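Local coordinates for protein histidyl-trna synthetase (Thermus thermophilus, PDB 1ADJ) that catalyses the ATP-dependent attachment of L-histidine to tRNA(His), working as a homodimeric class II aminoacyl-tRNA synthetase, at residues A[133-138]-A[287-292]; A[52-57]-A[259-264]; A[37-42]-A[87-92]; A[127-132]-A[303-308]. All coordinates share one frame; numbering follows the deposited sequence.

Overall arrangement
All four contacts belong to the catalytic domain. Contact 4 joins strands 123-132 and 302-308 amid the large sheet, and contact 1 lies at the ends of strands 123-132 and 281-287, centres about 13 Å apart. Contact 3, about 12 Å from contact 4 between centres, sets helix 83-92 against edge strand 37-40, beside the second subunit. Contact 2 is centred about 15 Å from the centres of contacts 1 and 4. Along the chain, contact 3 closes before contacts 1 and 4 begin; the segments of contact 2 alternate with those of the other three, and contact 1 falls between those of contact 4. Contacts 1, 2 and 4 touch the bound histidine: segments distant in sequence meet round one pocket.

Contact 1 of 4, residues A[133-138]-A[287-292]; sequences GSENPI and RYDGLS. With HIS (histidine), chain F.
The guanidinium of Arg287 grips one carbonyl oxygen end-on: NH1 donates to Ser134 O at 2.9 Å and NH2 to the same atom at 3.1 Å, in the guanidinium plane. Over one face comes the Glu135 carboxylate, whose OE2 stands 3.6 Å from NH1 and contributes charge alone, since no N-H points at it. Arg287 reaches this place through a chain folded at its third torsion (chi3 -88°). Asp289 holds NH1 from the edge, its OD1 using the syn lone pair at 3.0 Å, and Asp140 takes NH2 in another salt bridge. Arg287 and Asp289 belong to the RYDG sequence closing a glycine-rich signature of histidyl-tRNA synthetases, at the end of strand 281-287. Tyr288 touches the bound histidine with its ring, CE2 lying 3.5 Å from ligand NE2, while its hydroxyl bonds weakly to Glu130. Further out, Gly302 N holds Asp289 OD1. A leucine in place of Arg287 would probably leave Ser134 O without these two donors, the neighbouring Glu135 and Asp289 carboxylates without the positive charge they share, and Asp140 without its partner. Asn136 caps helix 137-153, its OD1 receiving Ile138 N at 2.8 Å, while Ser134 OG takes Asn136 N in an ST turn.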
# COMPACT_ATOMS: atom_id res chain seq x y z
N GLY A 133 12.66 14.22 -17.47
CA GLY A 133 12.57 14.99 -18.69
C GLY A 133 13.30 16.31 -18.78
O GLY A 133 13.04 17.07 -19.72
N SER A 134 14.20 16.61 -17.85
CA SER A 134 14.94 17.88 -17.90
C SER A 134 16.29 17.88 -17.18
O SER A 134 16.45 17.28 -16.11
CB SER A 134 14.08 19.03 -17.38
OG SER A 134 14.77 20.27 -17.46
N GLU A 135 17.25 18.56 -17.78
CA GLU A 135 18.60 18.65 -17.25
C GLU A 135 18.74 19.85 -16.31
O GLU A 135 19.72 19.95 -15.56
CB GLU A 135 19.59 18.75 -18.41
CG GLU A 135 21.06 18.91 -18.02
CD GLU A 135 21.65 17.68 -17.35
OE1 GLU A 135 22.15 16.78 -18.07
OE2 GLU A 135 21.64 17.61 -16.10
N ASN A 136 17.76 20.74 -16.34
CA ASN A 136 17.78 21.95 -15.53
C ASN A 136 18.09 21.75 -14.04
O ASN A 136 17.40 21.02 -13.34
CB ASN A 136 16.46 22.69 -15.69
CG ASN A 136 16.56 24.15 -15.31
OD1 ASN A 136 17.05 24.51 -14.24
ND2 ASN A 136 16.08 25.02 -16.20
N PRO A 137 19.14 22.43 -13.53
CA PRO A 137 19.54 22.32 -12.12
C PRO A 137 18.50 22.84 -11.12
O PRO A 137 18.66 22.66 -9.92
CB PRO A 137 20.84 23.11 -12.07
CG PRO A 137 20.66 24.12 -13.15
CD PRO A 137 20.07 23.30 -14.26
N ILE A 138 17.45 23.49 -11.62
CA ILE A 138 16.38 23.98 -10.76
C ILE A 138 15.67 22.77 -10.15
O ILE A 138 15.32 22.77 -8.97
CB ILE A 138 15.37 24.84 -11.55
CG1 ILE A 138 15.92 26.26 -11.72
CG2 ILE A 138 14.03 24.89 -10.84
CD1 ILE A 138 15.00 27.19 -12.50
N ARG A 287 20.75 12.99 -9.31
CA ARG A 287 20.41 12.98 -10.72
C ARG A 287 20.83 11.64 -11.32
O ARG A 287 21.72 10.97 -10.79
CB ARG A 287 21.10 14.15 -11.41
CG ARG A 287 20.70 14.36 -12.85
CD ARG A 287 21.05 15.76 -13.30
NE ARG A 287 19.99 16.73 -13.03
CZ ARG A 287 18.89 16.83 -13.77
NH1 ARG A 287 18.71 16.01 -14.81
NH2 ARG A 287 18.02 17.79 -13.54
N TYR A 288 20.18 11.24 -12.41
CA TYR A 288 20.49 9.95 -13.02
C TYR A 288 20.15 9.89 -14.51
O TYR A 288 19.38 9.04 -14.96
CB TYR A 288 19.74 8.83 -12.27
CG TYR A 288 18.26 9.11 -12.11
CD1 TYR A 288 17.37 8.84 -13.15
CD2 TYR A 288 17.77 9.72 -10.95
CE1 TYR A 288 16.02 9.17 -13.05
CE2 TYR A 288 16.42 10.06 -10.83
CZ TYR A 288 15.56 9.79 -11.89
OH TYR A 288 14.25 10.17 -11.82
N ASP A 289 20.72 10.81 -15.27
CA ASP A 289 20.49 10.82 -16.71
C ASP A 289 21.18 9.56 -17.27
O ASP A 289 22.19 9.11 -16.73
CB ASP A 289 21.10 12.09 -17.33
CG ASP A 289 20.57 13.38 -16.68
OD1 ASP A 289 19.92 13.33 -15.61
OD2 ASP A 289 20.81 14.46 -17.25
N GLY A 290 20.61 8.97 -18.31
CA GLY A 290 21.23 7.78 -18.88
C GLY A 290 20.61 6.49 -18.41
O GLY A 290 20.76 5.45 -19.07
N LEU A 291 19.89 6.53 -17.28
CA LEU A 291 19.22 5.34 -16.74
C LEU A 291 18.19 4.82 -17.74
O LEU A 291 18.11 3.62 -18.00
CB LEU A 291 18.54 5.67 -15.40
CG LEU A 291 17.66 4.59 -14.78
CD1 LEU A 291 18.44 3.30 -14.62
CD2 LEU A 291 17.16 5.06 -13.44
N SER A 292 17.41 5.74 -18.32
CA SER A 292 16.41 5.36 -19.30
C SER A 292 17.05 4.60 -20.45
O SER A 292 16.50 3.61 -20.94
CB SER A 292 15.69 6.61 -19.81
OG SER A 292 16.64 7.57 -20.25
N HIS F . 16.40 5.20 -5.84
CA HIS F . 17.06 5.96 -4.78
C HIS F . 17.19 5.15 -3.49
O HIS F . 16.77 3.98 -3.51
CB HIS F . 16.33 7.28 -4.52
CG HIS F . 16.32 8.19 -5.71
ND1 HIS F . 17.46 8.50 -6.41
CD2 HIS F . 15.30 8.81 -6.35
CE1 HIS F . 17.15 9.26 -7.44
NE2 HIS F . 15.84 9.47 -7.43
OXT HIS F . 17.73 5.68 -2.49

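Contact 2 of 4, residues A[52-57]-A[259-264]; sequences KGVGAA and RGLDYY. With HIS (histidine), chain F.
Tyr263 lies with the edge of its ring against the end of helix 47-54: CD2 comes 3.4 Å from Gly53 O, and that oxygen sits near the ring plane. Its CG occupies the position between backbone N and carbonyl carbon (chi1 57°), which carries the ring past the helix and sends the hydroxyl the other way, into the pocket. Beside it, Val54 and Leu261 meet at a slant through one branch each, CG1 to CD2 at 3.9 Å. Between these two side-chain contacts the backbones are tied together by Asp262 N, which donates to Val54 O at 3.2 Å from above the carbonyl plane. The helix ends here: Gly55 turns out of it with positive phi (93°), and its CA lies against Asp262 CB at a spot where a side chain on that glycine would collide. The segment 259-264 carries the RGLDYY sequence, part of a signature of histidyl-tRNA synthetases that lines the amino acid pocket. The two tyrosine rings are steeply inclined, about 70° between planes, with Tyr263 CE1 over the centre of the Tyr264 ring and Tyr264 CE1 at the edge of Tyr263. Tyr263 OH accepts from the ligand's amino N at 2.7 Å and also pairs with Thr83. Tyr264 OH meets imidazole ND1 at 2.6 Å, approached along the ring edge, in a hydrogen bond whose donor could be either atom. Beyond Gly55, Asp262 OD2 lies against Ala57 CB, and OD1 is salt-bridged to Arg204.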
# COMPACT_ATOMS: atom_id res chain seq x y z
N LYS A 52 20.31 -3.87 -15.03
CA LYS A 52 20.80 -2.82 -15.90
C LYS A 52 20.66 -1.46 -15.24
O LYS A 52 21.59 -0.66 -15.25
CB LYS A 52 20.04 -2.85 -17.23
CG LYS A 52 20.17 -4.19 -17.92
CD LYS A 52 19.42 -4.26 -19.23
CE LYS A 52 19.56 -5.65 -19.84
NZ LYS A 52 18.91 -5.77 -21.17
N GLY A 53 19.51 -1.22 -14.63
CA GLY A 53 19.25 0.05 -13.98
C GLY A 53 20.18 0.39 -12.83
O GLY A 53 20.94 1.36 -12.89
N VAL A 54 20.13 -0.42 -11.77
CA VAL A 54 20.95 -0.18 -10.59
C VAL A 54 22.46 -0.40 -10.83
O VAL A 54 23.30 0.07 -10.05
CB VAL A 54 20.45 -1.04 -9.40
CG1 VAL A 54 21.10 -0.61 -8.10
CG2 VAL A 54 18.94 -0.92 -9.27
N GLY A 55 22.79 -1.07 -11.94
CA GLY A 55 24.18 -1.33 -12.27
C GLY A 55 24.64 -2.67 -11.75
O GLY A 55 24.65 -2.90 -10.54
N ALA A 56 25.09 -3.53 -12.65
CA ALA A 56 25.54 -4.88 -12.31
C ALA A 56 26.72 -4.99 -11.33
O ALA A 56 27.10 -6.09 -10.92
CB ALA A 56 25.85 -5.67 -13.58
N ALA A 57 27.28 -3.85 -10.92
CA ALA A 57 28.42 -3.84 -10.01
C ALA A 57 28.06 -3.51 -8.56
O ALA A 57 28.90 -3.59 -7.67
CB ALA A 57 29.47 -2.86 -10.50
N ARG A 259 26.96 7.35 -3.46
CA ARG A 259 25.61 6.90 -3.19
C ARG A 259 25.58 5.39 -3.44
O ARG A 259 26.52 4.84 -4.02
CB ARG A 259 24.62 7.64 -4.08
CG ARG A 259 23.25 7.75 -3.48
CD ARG A 259 23.19 8.77 -2.35
NE ARG A 259 22.18 8.38 -1.37
CZ ARG A 259 20.89 8.18 -1.63
NH1 ARG A 259 20.41 8.33 -2.86
NH2 ARG A 259 20.07 7.79 -0.66
N GLY A 260 24.51 4.72 -3.01
CA GLY A 260 24.43 3.28 -3.17
C GLY A 260 24.03 2.70 -4.52
O GLY A 260 23.84 1.49 -4.63
N LEU A 261 23.91 3.53 -5.54
CA LEU A 261 23.51 3.06 -6.86
C LEU A 261 24.42 3.61 -7.97
O LEU A 261 24.96 4.70 -7.83
CB LEU A 261 22.05 3.41 -7.13
CG LEU A 261 21.10 2.96 -6.01
CD1 LEU A 261 21.00 4.03 -4.94
CD2 LEU A 261 19.73 2.68 -6.57
N ASP A 262 24.56 2.86 -9.06
CA ASP A 262 25.42 3.25 -10.17
C ASP A 262 24.84 4.14 -11.27
O ASP A 262 25.59 4.64 -12.10
CB ASP A 262 26.05 2.01 -10.83
CG ASP A 262 27.17 1.41 -10.00
OD1 ASP A 262 27.54 2.01 -8.96
OD2 ASP A 262 27.68 0.34 -10.40
N TYR A 263 23.53 4.32 -11.30
CA TYR A 263 22.90 5.16 -12.33
C TYR A 263 23.05 6.67 -12.10
O TYR A 263 22.70 7.47 -12.98
CB TYR A 263 21.42 4.78 -12.49
CG TYR A 263 20.57 4.87 -11.23
CD1 TYR A 263 20.59 6.00 -10.42
CD2 TYR A 263 19.72 3.82 -10.87
CE1 TYR A 263 19.79 6.10 -9.29
CE2 TYR A 263 18.92 3.91 -9.75
CZ TYR A 263 18.96 5.05 -8.96
OH TYR A 263 18.13 5.15 -7.86
N TYR A 264 23.56 7.05 -10.93
CA TYR A 264 23.74 8.45 -10.56
C TYR A 264 24.78 9.20 -11.37
O TYR A 264 25.86 8.69 -11.63
CB TYR A 264 24.11 8.58 -9.09
CG TYR A 264 22.94 8.41 -8.15
CD1 TYR A 264 21.80 9.19 -8.28
CD2 TYR A 264 22.99 7.47 -7.13
CE1 TYR A 264 20.74 9.05 -7.40
CE2 TYR A 264 21.94 7.32 -6.26
CZ TYR A 264 20.82 8.10 -6.40
OH TYR A 264 19.79 7.94 -5.50
N HIS F . 16.40 5.20 -5.84
CA HIS F . 17.06 5.96 -4.78
C HIS F . 17.19 5.15 -3.49
O HIS F . 16.77 3.98 -3.51
CB HIS F . 16.33 7.28 -4.52
CG HIS F . 16.32 8.19 -5.71
ND1 HIS F . 17.46 8.50 -6.41
CD2 HIS F . 15.30 8.81 -6.35
CE1 HIS F . 17.15 9.26 -7.44
NE2 HIS F . 15.84 9.47 -7.43
OXT HIS F . 17.73 5.68 -2.49

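Contact 3 of 4, residues A[37-42]-A[87-92]; sequences LELVTP and VRAYLE
Leu39 and Ala89 make the apolar end of this contact, the leucine's CD1 lying 4.1 Å from the alanine's CB. Thr41 adds its methyl: with CG2 set beside the backbone N it faces the helix, 4.3 Å from Ala89 CB, while OG1 is left to a weak bond with Arg79. The closer approach is at the other end, where Arg88 folds twice along its chain and lays NH2 against Pro42 CD at 3.6 Å, crossing the proline ring at a slant. Thr41 and Arg88 run past each other in opposite directions, CG2 to NH2 at 3.9 Å. Even so, the interface is thin: the two segments bury 127 Å² between them, and the nearest CA atoms, those of Thr41 and Ala89, remain 7.4 Å apart. The rest of the surroundings come from elsewhere. Asp11 of the second subunit packs on Thr41, Pro42 and Ala89 and pairs with Arg88 NH1, which also reaches Glu92 OE1 at 2.7 Å in its own helix; Glu45 takes NH2. Toward Glu92 the helix draws away from the strand and becomes partly exposed. Leu39 and Val40 also pair with an antiparallel strand of the second subunit, so the sheet runs on into the dimer mate. Helix 14-33, the interface strand after it and Pro42 just beyond make up the arrangement of motif 1 of class II synthetases.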
# COMPACT_ATOMS: atom_id res chain seq x y z
N LEU A 37 2.59 13.66 -9.56
CA LEU A 37 1.46 12.76 -9.80
C LEU A 37 1.76 11.40 -9.12
O LEU A 37 2.87 10.88 -9.23
CB LEU A 37 1.28 12.55 -11.31
CG LEU A 37 0.29 11.46 -11.77
CD1 LEU A 37 -1.12 12.04 -11.92
CD2 LEU A 37 0.77 10.85 -13.08
N GLU A 38 0.80 10.85 -8.38
CA GLU A 38 1.02 9.57 -7.71
C GLU A 38 0.98 8.43 -8.73
O GLU A 38 0.02 8.30 -9.49
CB GLU A 38 -0.02 9.35 -6.61
CG GLU A 38 0.19 8.06 -5.81
CD GLU A 38 -0.73 7.91 -4.60
OE1 GLU A 38 -1.73 8.66 -4.48
OE2 GLU A 38 -0.46 7.03 -3.76
N LEU A 39 2.03 7.63 -8.75
CA LEU A 39 2.16 6.50 -9.68
C LEU A 39 2.71 5.34 -8.87
O LEU A 39 3.80 5.42 -8.32
CB LEU A 39 3.15 6.86 -10.79
CG LEU A 39 3.59 5.97 -11.97
CD1 LEU A 39 4.11 4.61 -11.53
CD2 LEU A 39 2.48 5.83 -12.96
N VAL A 40 1.94 4.25 -8.81
CA VAL A 40 2.37 3.07 -8.07
C VAL A 40 2.74 1.95 -9.03
O VAL A 40 1.92 1.53 -9.84
CB VAL A 40 1.26 2.58 -7.11
CG1 VAL A 40 1.78 1.46 -6.24
CG2 VAL A 40 0.76 3.73 -6.25
N THR A 41 3.99 1.53 -8.99
CA THR A 41 4.47 0.46 -9.86
C THR A 41 4.30 -0.89 -9.17
O THR A 41 4.19 -0.94 -7.94
CB THR A 41 5.96 0.67 -10.22
OG1 THR A 41 6.75 0.76 -9.03
CG2 THR A 41 6.14 1.93 -11.03
N PRO A 42 4.28 -1.99 -9.94
CA PRO A 42 4.12 -3.35 -9.40
C PRO A 42 5.18 -3.69 -8.37
O PRO A 42 6.24 -3.07 -8.33
CB PRO A 42 4.26 -4.22 -10.64
CG PRO A 42 3.68 -3.36 -11.71
CD PRO A 42 4.31 -2.03 -11.42
N VAL A 87 11.24 5.04 -14.03
CA VAL A 87 11.74 5.32 -15.38
C VAL A 87 11.15 4.33 -16.38
O VAL A 87 10.83 4.69 -17.51
CB VAL A 87 13.28 5.28 -15.43
CG1 VAL A 87 13.77 5.63 -16.82
CG2 VAL A 87 13.87 6.25 -14.42
N ARG A 88 11.00 3.08 -15.93
CA ARG A 88 10.44 2.01 -16.75
C ARG A 88 9.00 2.38 -17.08
O ARG A 88 8.56 2.25 -18.23
CB ARG A 88 10.49 0.68 -15.98
CG ARG A 88 10.18 -0.59 -16.79
CD ARG A 88 8.68 -0.90 -16.86
NE ARG A 88 8.07 -0.97 -15.54
CZ ARG A 88 6.86 -0.51 -15.25
NH1 ARG A 88 6.12 0.05 -16.19
NH2 ARG A 88 6.42 -0.56 -14.01
N ALA A 89 8.28 2.89 -16.08
CA ALA A 89 6.90 3.31 -16.25
C ALA A 89 6.84 4.50 -17.21
O ALA A 89 6.00 4.53 -18.11
CB ALA A 89 6.30 3.69 -14.90
N TYR A 90 7.73 5.47 -17.00
CA TYR A 90 7.81 6.67 -17.84
C TYR A 90 7.95 6.26 -19.30
O TYR A 90 7.22 6.74 -20.17
CB TYR A 90 9.02 7.52 -17.42
CG TYR A 90 9.19 8.81 -18.19
CD1 TYR A 90 9.81 8.82 -19.44
CD2 TYR A 90 8.76 10.03 -17.66
CE1 TYR A 90 9.99 10.00 -20.15
CE2 TYR A 90 8.94 11.22 -18.36
CZ TYR A 90 9.56 11.20 -19.60
OH TYR A 90 9.75 12.37 -20.30
N LEU A 91 8.90 5.38 -19.55
CA LEU A 91 9.16 4.87 -20.89
C LEU A 91 7.92 4.18 -21.46
O LEU A 91 7.38 4.60 -22.48
CB LEU A 91 10.34 3.90 -20.86
CG LEU A 91 11.74 4.39 -21.24
CD1 LEU A 91 11.95 5.83 -20.83
CD2 LEU A 91 12.78 3.48 -20.59
N GLU A 92 7.45 3.16 -20.75
CA GLU A 92 6.29 2.38 -21.17
C GLU A 92 5.02 3.17 -21.49
O GLU A 92 4.35 2.89 -22.48
CB GLU A 92 5.97 1.32 -20.12
CG GLU A 92 4.73 0.50 -20.45
CD GLU A 92 4.48 -0.64 -19.49
OE1 GLU A 92 5.33 -0.86 -18.60
OE2 GLU A 92 3.44 -1.31 -19.64

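Contact 4 of 4, residues A[127-132]-A[303-308]; sequences VNYEAL and VGFAFG. With HIS (histidine), chain F.
Phe305 and Phe307 both place CG between backbone N and carbonyl carbon (chi1 67° and 68°), which tips each ring back over the opposite strand. Phe305 thus receives Tyr129 CB over its face, 3.7 Å from the ring centroid, and Phe307 receives Val127 CB in the same way at 3.8 Å; both are CH-pi contacts. The strands belong to the largely antiparallel sheet of the class II catalytic domain, 127-132 being part of motif 2 and 303-308 of motif 3. Six backbone bonds join the hydrogen-bonded pairs Val127-Phe307, Tyr129-Phe305 and Ala131-Val303. Val127, Tyr129 and Phe307 pack on helix 14-33, and Tyr129, Val303 and Phe305 on helix 137-153, while Asn128, Glu130 and Ala306 turn to the other face, where the bound histidine lies. There the Glu130 chain bends at chi2 to bring OE1 within 2.7 Å of ligand NE2, which donates to it. With an alanine here the carboxylate is gone, which would probably leave the imidazole NE2-H without this acceptor and the Asn128 amide without its mate. Gly304 leaves space for this arrangement, since a side chain on it would run into Glu130 OE1 and Tyr129 O. Alongside, Ala306 CB lies 3.6 Å from the ligand's own CB. The second carboxylate oxygen is held from above its plane: Asn128 ND2 donates to Glu130 OE2 at 2.8 Å.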
# COMPACT_ATOMS: atom_id res chain seq x y z
N VAL A 127 9.13 6.69 0.59
CA VAL A 127 8.40 7.67 -0.21
C VAL A 127 9.41 7.97 -1.30
O VAL A 127 10.59 8.22 -1.01
CB VAL A 127 8.09 8.94 0.60
CG1 VAL A 127 7.56 10.03 -0.32
CG2 VAL A 127 7.06 8.63 1.67
N ASN A 128 8.97 7.94 -2.55
CA ASN A 128 9.85 8.15 -3.68
C ASN A 128 9.34 9.28 -4.56
O ASN A 128 8.17 9.29 -4.94
CB ASN A 128 9.92 6.84 -4.47
CG ASN A 128 10.98 6.84 -5.54
OD1 ASN A 128 12.11 6.41 -5.32
ND2 ASN A 128 10.60 7.26 -6.75
N TYR A 129 10.22 10.24 -4.86
CA TYR A 129 9.89 11.38 -5.71
C TYR A 129 10.80 11.33 -6.93
O TYR A 129 11.99 11.05 -6.80
CB TYR A 129 10.10 12.70 -4.98
CG TYR A 129 10.04 13.91 -5.89
CD1 TYR A 129 8.83 14.34 -6.42
CD2 TYR A 129 11.20 14.60 -6.24
CE1 TYR A 129 8.77 15.44 -7.26
CE2 TYR A 129 11.15 15.70 -7.09
CZ TYR A 129 9.92 16.12 -7.60
OH TYR A 129 9.84 17.21 -8.43
N GLU A 130 10.26 11.73 -8.08
CA GLU A 130 11.00 11.69 -9.33
C GLU A 130 10.59 12.85 -10.25
O GLU A 130 9.41 13.16 -10.39
CB GLU A 130 10.67 10.34 -9.99
CG GLU A 130 11.85 9.45 -10.36
CD GLU A 130 12.78 9.15 -9.21
OE1 GLU A 130 13.73 9.94 -9.01
OE2 GLU A 130 12.61 8.12 -8.53
N ALA A 131 11.57 13.51 -10.85
CA ALA A 131 11.32 14.60 -11.79
C ALA A 131 12.06 14.19 -13.05
O ALA A 131 13.30 14.15 -13.08
CB ALA A 131 11.85 15.91 -11.26
N LEU A 132 11.31 13.86 -14.09
CA LEU A 132 11.92 13.38 -15.33
C LEU A 132 11.70 14.27 -16.54
O LEU A 132 10.71 14.99 -16.63
CB LEU A 132 11.38 11.98 -15.64
CG LEU A 132 11.63 10.93 -14.56
CD1 LEU A 132 10.60 9.84 -14.64
CD2 LEU A 132 13.02 10.37 -14.72
N VAL A 303 15.94 13.56 -11.80
CA VAL A 303 16.45 13.74 -10.45
C VAL A 303 15.32 13.29 -9.54
O VAL A 303 14.15 13.32 -9.93
CB VAL A 303 16.68 15.22 -10.05
CG1 VAL A 303 18.10 15.41 -9.57
CG2 VAL A 303 16.30 16.18 -11.15
N GLY A 304 15.64 12.94 -8.31
CA GLY A 304 14.62 12.54 -7.38
C GLY A 304 15.24 12.15 -6.07
O GLY A 304 16.44 12.30 -5.87
N PHE A 305 14.41 11.65 -5.17
CA PHE A 305 14.89 11.22 -3.87
C PHE A 305 13.94 10.17 -3.35
O PHE A 305 12.92 9.87 -3.98
CB PHE A 305 14.97 12.40 -2.90
CG PHE A 305 13.63 12.96 -2.53
CD1 PHE A 305 12.88 12.41 -1.50
CD2 PHE A 305 13.12 14.06 -3.21
CE1 PHE A 305 11.64 12.94 -1.14
CE2 PHE A 305 11.88 14.60 -2.86
CZ PHE A 305 11.14 14.04 -1.83
N ALA A 306 14.27 9.62 -2.19
CA ALA A 306 13.44 8.62 -1.54
C ALA A 306 13.87 8.64 -0.09
O ALA A 306 15.01 8.98 0.21
CB ALA A 306 13.69 7.25 -2.13
N PHE A 307 12.94 8.38 0.81
CA PHE A 307 13.31 8.34 2.21
C PHE A 307 12.62 7.17 2.92
O PHE A 307 11.50 6.79 2.56
CB PHE A 307 13.04 9.68 2.91
CG PHE A 307 11.59 10.04 3.06
CD1 PHE A 307 10.81 9.44 4.04
CD2 PHE A 307 11.02 11.04 2.28
CE1 PHE A 307 9.49 9.83 4.25
CE2 PHE A 307 9.70 11.44 2.48
CZ PHE A 307 8.93 10.84 3.47
N GLY A 308 13.33 6.57 3.87
CA GLY A 308 12.78 5.46 4.60
C GLY A 308 11.77 5.90 5.64
O GLY A 308 12.11 6.64 6.58
N HIS F . 16.40 5.20 -5.84
CA HIS F . 17.06 5.96 -4.78
C HIS F . 17.19 5.15 -3.49
O HIS F . 16.77 3.98 -3.51
CB HIS F . 16.33 7.28 -4.52
CG HIS F . 16.32 8.19 -5.71
ND1 HIS F . 17.46 8.50 -6.41
CD2 HIS F . 15.30 8.81 -6.35
CE1 HIS F . 17.15 9.26 -7.44
NE2 HIS F . 15.84 9.47 -7.43
OXT HIS F . 17.73 5.68 -2.49